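Long-range contact in nicotinate phosphoribosyltransferase (Saccharomyces cerevisiae, PDB 1VLP), which catalyses the ATP-dependent transfer of phosphoribose from phosphoribosyl diphosphate to nicotinate, the first step of NAD synthesis from nicotinic acid: residues 185-199 / 361-373. Sequence-based numbering, arbitrary orientation.
Sequences RFSEFGTRRRRSLKA and ATFGIGTNFTNDF. With PO4 (phosphate ion), chain E.
Two neighbouring parallel strands of the TIM-barrel-type domain, 186-188 and 361-365, meet here, with the loop after the first and the short helix 367-370 after the second. Ser187 holds the pairing from both ends: its N donates to Phe363 O (2.8 Å), while its O accepts from Ile365 N (2.9 Å). Beyond the strands, Thr370 OG1 donates to Gly190 O at 2.8 Å. Further on, Asn371 is used at both ends of its amide: ND2 reaches Arg193 O (2.9 Å), and OD1 takes NE and NH2 of Arg195, each at 2.9 Å. Both donors hold OD1 near the guanidinium plane, which stands 82° from the amide. That guanidinium also lies flat on Phe373 (planes 12° apart), because a bend at chi3 (-63°) folds the chain over the ring, CD above the centre of the Phe373 ring; NH1 continues to Ser383. An alanine in place of Arg195 would probably leave Asn371 OD1 without these two donors and uncover one face of Phe373. Phe189 lies near Tyr27 and Arg306, consistent with a nicotinate pocket, and Thr367 N binds a phosphate ion (3.1 Å to O1), consistent with the phosphoribosyl diphosphate site inferred there; the polar bonds link the Phe189 loop to the helix that carries Thr367.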
loop_
_atom_site.group_PDB
_atom_site.type_symbol
_atom_site.label_atom_id
_atom_site.label_comp_id
_atom_site.label_asym_id
_atom_site.label_seq_id
_atom_site.Cartn_x
_atom_site.Cartn_y
_atom_site.Cartn_z
ATOM N N ARG A 185 -17.238 -6.032 4.993
ATOM C CA ARG A 185 -16.646 -4.765 5.438
ATOM C C ARG A 185 -15.332 -4.613 4.638
ATOM O O ARG A 185 -14.400 -5.428 4.753
ATOM C CB ARG A 185 -16.378 -4.745 6.965
ATOM C CG ARG A 185 -17.599 -4.852 7.799
ATOM C CD ARG A 185 -17.267 -4.531 9.243
ATOM N NE ARG A 185 -17.843 -3.260 9.649
ATOM C CZ ARG A 185 -17.329 -2.450 10.573
ATOM N NH1 ARG A 185 -16.189 -2.754 11.207
ATOM N NH2 ARG A 185 -17.953 -1.311 10.854
ATOM N N PHE A 186 -15.260 -3.586 3.796
ATOM C CA PHE A 186 -14.129 -3.418 2.912
ATOM C C PHE A 186 -13.717 -1.991 2.788
ATOM O O PHE A 186 -14.499 -1.053 3.055
ATOM C CB PHE A 186 -14.395 -4.005 1.496
ATOM C CG PHE A 186 -15.354 -3.216 0.672
ATOM C CD1 PHE A 186 -16.735 -3.411 0.830
ATOM C CD2 PHE A 186 -14.913 -2.225 -0.231
ATOM C CE1 PHE A 186 -17.639 -2.699 0.116
ATOM C CE2 PHE A 186 -15.844 -1.507 -0.977
ATOM C CZ PHE A 186 -17.182 -1.722 -0.782
ATOM N N SER A 187 -12.467 -1.834 2.397
ATOM C CA SER A 187 -11.958 -0.533 1.991
ATOM C C SER A 187 -11.360 -0.590 0.588
ATOM O O SER A 187 -10.883 -1.624 0.126
ATOM C CB SER A 187 -10.938 -0.030 3.013
ATOM O OG SER A 187 -9.796 -0.861 2.959
ATOM N N GLU A 188 -11.416 0.540 -0.096
ATOM C CA GLU A 188 -10.772 0.757 -1.380
ATOM C C GLU A 188 -9.300 1.013 -1.161
ATOM O O GLU A 188 -8.903 1.739 -0.236
ATOM C CB GLU A 188 -11.432 1.991 -2.051
ATOM C CG GLU A 188 -11.028 2.177 -3.498
ATOM C CD GLU A 188 -9.691 2.850 -3.690
ATOM O OE1 GLU A 188 -9.196 3.616 -2.821
ATOM O OE2 GLU A 188 -9.111 2.590 -4.747
ATOM N N PHE A 189 -8.463 0.369 -1.956
ATOM C CA PHE A 189 -7.014 0.325 -1.712
ATOM C C PHE A 189 -6.193 0.430 -3.004
ATOM O O PHE A 189 -5.003 -0.011 -3.045
ATOM C CB PHE A 189 -6.754 -1.039 -1.043
ATOM C CG PHE A 189 -5.376 -1.255 -0.465
ATOM C CD1 PHE A 189 -4.568 -0.204 0.037
ATOM C CD2 PHE A 189 -4.882 -2.575 -0.399
ATOM C CE1 PHE A 189 -3.295 -0.471 0.571
ATOM C CE2 PHE A 189 -3.613 -2.845 0.144
ATOM C CZ PHE A 189 -2.831 -1.798 0.634
ATOM N N GLY A 190 -6.807 0.940 -4.077
ATOM C CA GLY A 190 -6.221 0.857 -5.410
ATOM C C GLY A 190 -5.392 2.047 -5.902
ATOM O O GLY A 190 -5.116 2.142 -7.087
ATOM N N THR A 191 -4.934 2.929 -5.001
ATOM C CA THR A 191 -4.195 4.114 -5.459
ATOM C C THR A 191 -2.978 3.756 -6.352
ATOM O O THR A 191 -2.829 4.266 -7.477
ATOM C CB THR A 191 -3.745 5.004 -4.289
ATOM O OG1 THR A 191 -4.887 5.423 -3.566
ATOM C CG2 THR A 191 -2.925 6.205 -4.788
ATOM N N ARG A 192 -2.142 2.848 -5.855
ATOM C CA ARG A 192 -0.838 2.626 -6.466
ATOM C C ARG A 192 -0.950 2.086 -7.888
ATOM O O ARG A 192 -0.165 2.468 -8.754
ATOM C CB ARG A 192 -0.033 1.662 -5.639
ATOM C CG ARG A 192 0.516 2.301 -4.426
ATOM C CD ARG A 192 1.219 1.254 -3.581
ATOM N NE ARG A 192 0.238 0.399 -2.930
ATOM C CZ ARG A 192 0.568 -0.645 -2.202
ATOM N NH1 ARG A 192 1.861 -0.939 -2.046
ATOM N NH2 ARG A 192 -0.386 -1.399 -1.660
ATOM N N ARG A 193 -1.970 1.286 -8.158
ATOM C CA ARG A 193 -2.073 0.780 -9.519
ATOM C C ARG A 193 -3.263 1.284 -10.309
ATOM O O ARG A 193 -3.701 0.638 -11.256
ATOM C CB ARG A 193 -1.942 -0.716 -9.563
ATOM C CG ARG A 193 -0.474 -1.136 -9.660
ATOM C CD ARG A 193 -0.359 -2.639 -9.828
ATOM N NE ARG A 193 0.902 -3.123 -9.300
ATOM C CZ ARG A 193 1.235 -4.404 -9.232
ATOM N NH1 ARG A 193 0.390 -5.338 -9.652
ATOM N NH2 ARG A 193 2.415 -4.744 -8.735
ATOM N N ARG A 194 -3.783 2.455 -9.935
ATOM C CA ARG A 194 -4.859 3.019 -10.668
ATOM C C ARG A 194 -4.434 3.285 -12.126
ATOM O O ARG A 194 -3.277 3.674 -12.420
ATOM C CB ARG A 194 -5.352 4.310 -10.027
ATOM C CG ARG A 194 -4.380 5.434 -10.096
ATOM C CD ARG A 194 -4.775 6.521 -9.062
ATOM N NE ARG A 194 -3.968 7.714 -9.204
ATOM C CZ ARG A 194 -3.900 8.699 -8.306
ATOM N NH1 ARG A 194 -4.570 8.627 -7.150
ATOM N NH2 ARG A 194 -3.097 9.737 -8.542
ATOM N N ARG A 195 -5.394 3.118 -13.021
ATOM C CA ARG A 195 -5.155 3.425 -14.430
ATOM C C ARG A 195 -4.923 4.936 -14.648
ATOM O O ARG A 195 -4.092 5.364 -15.515
ATOM C CB ARG A 195 -6.289 2.897 -15.291
ATOM C CG ARG A 195 -5.993 3.177 -16.747
ATOM C CD ARG A 195 -6.728 2.214 -17.675
ATOM N NE ARG A 195 -6.271 0.853 -17.454
ATOM C CZ ARG A 195 -6.286 -0.125 -18.351
ATOM N NH1 ARG A 195 -6.626 0.085 -19.602
ATOM N NH2 ARG A 195 -5.896 -1.335 -17.991
ATOM N N SER A 196 -5.592 5.727 -13.792
ATOM C CA SER A 196 -5.462 7.162 -13.770
ATOM C C SER A 196 -6.146 7.688 -12.495
ATOM O O SER A 196 -6.927 6.979 -11.854
ATOM C CB SER A 196 -6.127 7.796 -14.982
ATOM O OG SER A 196 -7.540 7.621 -14.939
ATOM N N LEU A 197 -5.833 8.923 -12.150
ATOM C CA LEU A 197 -6.550 9.635 -11.053
ATOM C C LEU A 197 -8.050 9.663 -11.329
ATOM O O LEU A 197 -8.838 9.319 -10.469
ATOM C CB LEU A 197 -5.982 11.028 -10.914
ATOM C CG LEU A 197 -6.626 11.913 -9.838
ATOM C CD1 LEU A 197 -6.467 11.356 -8.478
ATOM C CD2 LEU A 197 -5.952 13.274 -9.941
ATOM N N LYS A 198 -8.413 9.936 -12.584
ATOM C CA LYS A 198 -9.802 9.985 -12.980
ATOM C C LYS A 198 -10.461 8.629 -12.775
ATOM O O LYS A 198 -11.618 8.592 -12.366
ATOM C CB LYS A 198 -9.922 10.431 -14.420
ATOM C CG LYS A 198 -11.294 10.380 -14.962
ATOM C CD LYS A 198 -11.370 10.943 -16.358
ATOM C CE LYS A 198 -12.689 10.608 -17.014
ATOM N NZ LYS A 198 -12.971 11.453 -18.236
ATOM N N ALA A 199 -9.754 7.531 -13.074
ATOM C CA ALA A 199 -10.309 6.159 -12.923
ATOM C C ALA A 199 -10.671 5.928 -11.476
ATOM O O ALA A 199 -11.737 5.416 -11.148
ATOM C CB ALA A 199 -9.310 5.064 -13.399
ATOM N N ALA A 361 -13.677 -10.414 9.791
ATOM C CA ALA A 361 -13.039 -10.258 8.483
ATOM C C ALA A 361 -13.250 -8.838 7.987
ATOM O O ALA A 361 -14.331 -8.267 8.096
ATOM C CB ALA A 361 -13.560 -11.223 7.441
ATOM N N THR A 362 -12.177 -8.293 7.469
ATOM C CA THR A 362 -12.250 -7.055 6.650
ATOM C C THR A 362 -11.394 -7.294 5.417
ATOM O O THR A 362 -10.593 -8.264 5.355
ATOM C CB THR A 362 -11.809 -5.808 7.404
ATOM O OG1 THR A 362 -10.419 -5.902 7.741
ATOM C CG2 THR A 362 -12.672 -5.606 8.625
ATOM N N PHE A 363 -11.518 -6.382 4.447
ATOM C CA PHE A 363 -10.931 -6.536 3.122
ATOM C C PHE A 363 -10.398 -5.211 2.605
ATOM O O PHE A 363 -11.055 -4.181 2.779
ATOM C CB PHE A 363 -11.995 -7.092 2.142
ATOM C CG PHE A 363 -12.505 -8.440 2.546
ATOM C CD1 PHE A 363 -11.814 -9.580 2.206
ATOM C CD2 PHE A 363 -13.570 -8.549 3.428
ATOM C CE1 PHE A 363 -12.216 -10.804 2.671
ATOM C CE2 PHE A 363 -13.988 -9.801 3.890
ATOM C CZ PHE A 363 -13.294 -10.922 3.487
ATOM N N GLY A 364 -9.207 -5.235 2.015
ATOM C CA GLY A 364 -8.680 -4.110 1.222
ATOM C C GLY A 364 -8.691 -4.549 -0.233
ATOM O O GLY A 364 -7.999 -5.508 -0.598
ATOM N N ILE A 365 -9.466 -3.855 -1.080
ATOM C CA ILE A 365 -9.617 -4.240 -2.462
ATOM C C ILE A 365 -8.973 -3.156 -3.332
ATOM O O ILE A 365 -9.509 -2.069 -3.396
ATOM C CB ILE A 365 -11.090 -4.459 -2.815
ATOM C CG1 ILE A 365 -11.715 -5.547 -1.880
ATOM C CG2 ILE A 365 -11.192 -4.771 -4.245
ATOM C CD1 ILE A 365 -13.229 -5.805 -2.015
ATOM N N GLY A 366 -7.854 -3.489 -3.983
ATOM C CA GLY A 366 -7.028 -2.491 -4.656
ATOM C C GLY A 366 -7.202 -2.459 -6.147
ATOM O O GLY A 366 -8.142 -1.877 -6.674
ATOM N N THR A 367 -6.253 -3.070 -6.839
ATOM C CA THR A 367 -6.220 -3.047 -8.322
ATOM C C THR A 367 -7.504 -3.476 -9.002
ATOM O O THR A 367 -7.864 -2.921 -10.028
ATOM C CB THR A 367 -5.032 -3.873 -8.845
ATOM O OG1 THR A 367 -3.857 -3.403 -8.166
ATOM C CG2 THR A 367 -4.848 -3.683 -10.330
ATOM N N ASN A 368 -8.247 -4.414 -8.420
ATOM C CA ASN A 368 -9.499 -4.786 -9.023
ATOM C C ASN A 368 -10.478 -3.622 -9.108
ATOM O O ASN A 368 -11.314 -3.602 -10.000
ATOM C CB ASN A 368 -10.116 -5.957 -8.275
ATOM C CG ASN A 368 -11.363 -6.444 -8.933
ATOM O OD1 ASN A 368 -12.458 -6.075 -8.553
ATOM N ND2 ASN A 368 -11.203 -7.283 -9.932
ATOM N N PHE A 369 -10.405 -2.673 -8.160
ATOM C CA PHE A 369 -11.262 -1.505 -8.223
ATOM C C PHE A 369 -10.791 -0.491 -9.293
ATOM O O PHE A 369 -11.569 -0.029 -10.108
ATOM C CB PHE A 369 -11.404 -0.804 -6.863
ATOM C CG PHE A 369 -12.660 -1.180 -6.098
ATOM C CD1 PHE A 369 -13.928 -1.125 -6.713
ATOM C CD2 PHE A 369 -12.584 -1.590 -4.778
ATOM C CE1 PHE A 369 -15.105 -1.468 -5.992
ATOM C CE2 PHE A 369 -13.752 -1.955 -4.054
ATOM C CZ PHE A 369 -15.008 -1.910 -4.689
ATOM N N THR A 370 -9.518 -0.119 -9.241
ATOM C CA THR A 370 -9.008 1.056 -9.972
ATOM C C THR A 370 -8.322 0.731 -11.310
ATOM O O THR A 370 -7.889 1.655 -12.016
ATOM C CB THR A 370 -7.990 1.806 -9.078
ATOM O OG1 THR A 370 -6.917 0.898 -8.761
ATOM C CG2 THR A 370 -8.723 2.298 -7.823
ATOM N N ASN A 371 -8.159 -0.556 -11.631
ATOM C CA ASN A 371 -7.556 -0.962 -12.889
ATOM C C ASN A 371 -8.162 -2.246 -13.462
ATOM O O ASN A 371 -7.461 -3.208 -13.762
ATOM C CB ASN A 371 -5.997 -0.985 -12.786
ATOM C CG ASN A 371 -5.320 -0.644 -14.091
ATOM O OD1 ASN A 371 -5.888 -0.864 -15.146
ATOM N ND2 ASN A 371 -4.074 -0.198 -14.025
ATOM N N ASP A 372 -9.490 -2.194 -13.658
ATOM C CA ASP A 372 -10.289 -3.255 -14.232
ATOM C C ASP A 372 -10.951 -2.726 -15.516
ATOM O O ASP A 372 -12.047 -2.170 -15.461
ATOM C CB ASP A 372 -11.345 -3.748 -13.208
ATOM C CG ASP A 372 -12.163 -4.933 -13.740
ATOM O OD1 ASP A 372 -11.792 -5.475 -14.802
ATOM O OD2 ASP A 372 -13.175 -5.333 -13.125
ATOM N N PHE A 373 -10.236 -2.874 -16.635
ATOM C CA PHE A 373 -10.604 -2.324 -17.952
ATOM C C PHE A 373 -10.571 -3.422 -18.996
ATOM O O PHE A 373 -9.762 -4.385 -18.906
ATOM C CB PHE A 373 -9.643 -1.213 -18.349
ATOM C CG PHE A 373 -9.829 0.049 -17.584
ATOM C CD1 PHE A 373 -9.348 0.175 -16.295
ATOM C CD2 PHE A 373 -10.508 1.120 -18.143
ATOM C CE1 PHE A 373 -9.524 1.346 -15.598
ATOM C CE2 PHE A 373 -10.694 2.294 -17.448
ATOM C CZ PHE A 373 -10.221 2.416 -16.183
HETATM P P PO4 E . -3.865 -5.414 -4.956
HETATM O O1 PO4 E . -4.221 -3.967 -4.739
HETATM O O2 PO4 E . -4.721 -6.109 -5.976
HETATM O O3 PO4 E . -2.434 -5.541 -5.498
HETATM O O4 PO4 E . -3.861 -6.200 -3.661
HETATM O O HOH W 1 -16.434 -8.436 6.199
HETATM O O HOH W 2 -9.858 -2.567 5.161
HETATM O O HOH W 3 -3.155 -0.981 -6.638
#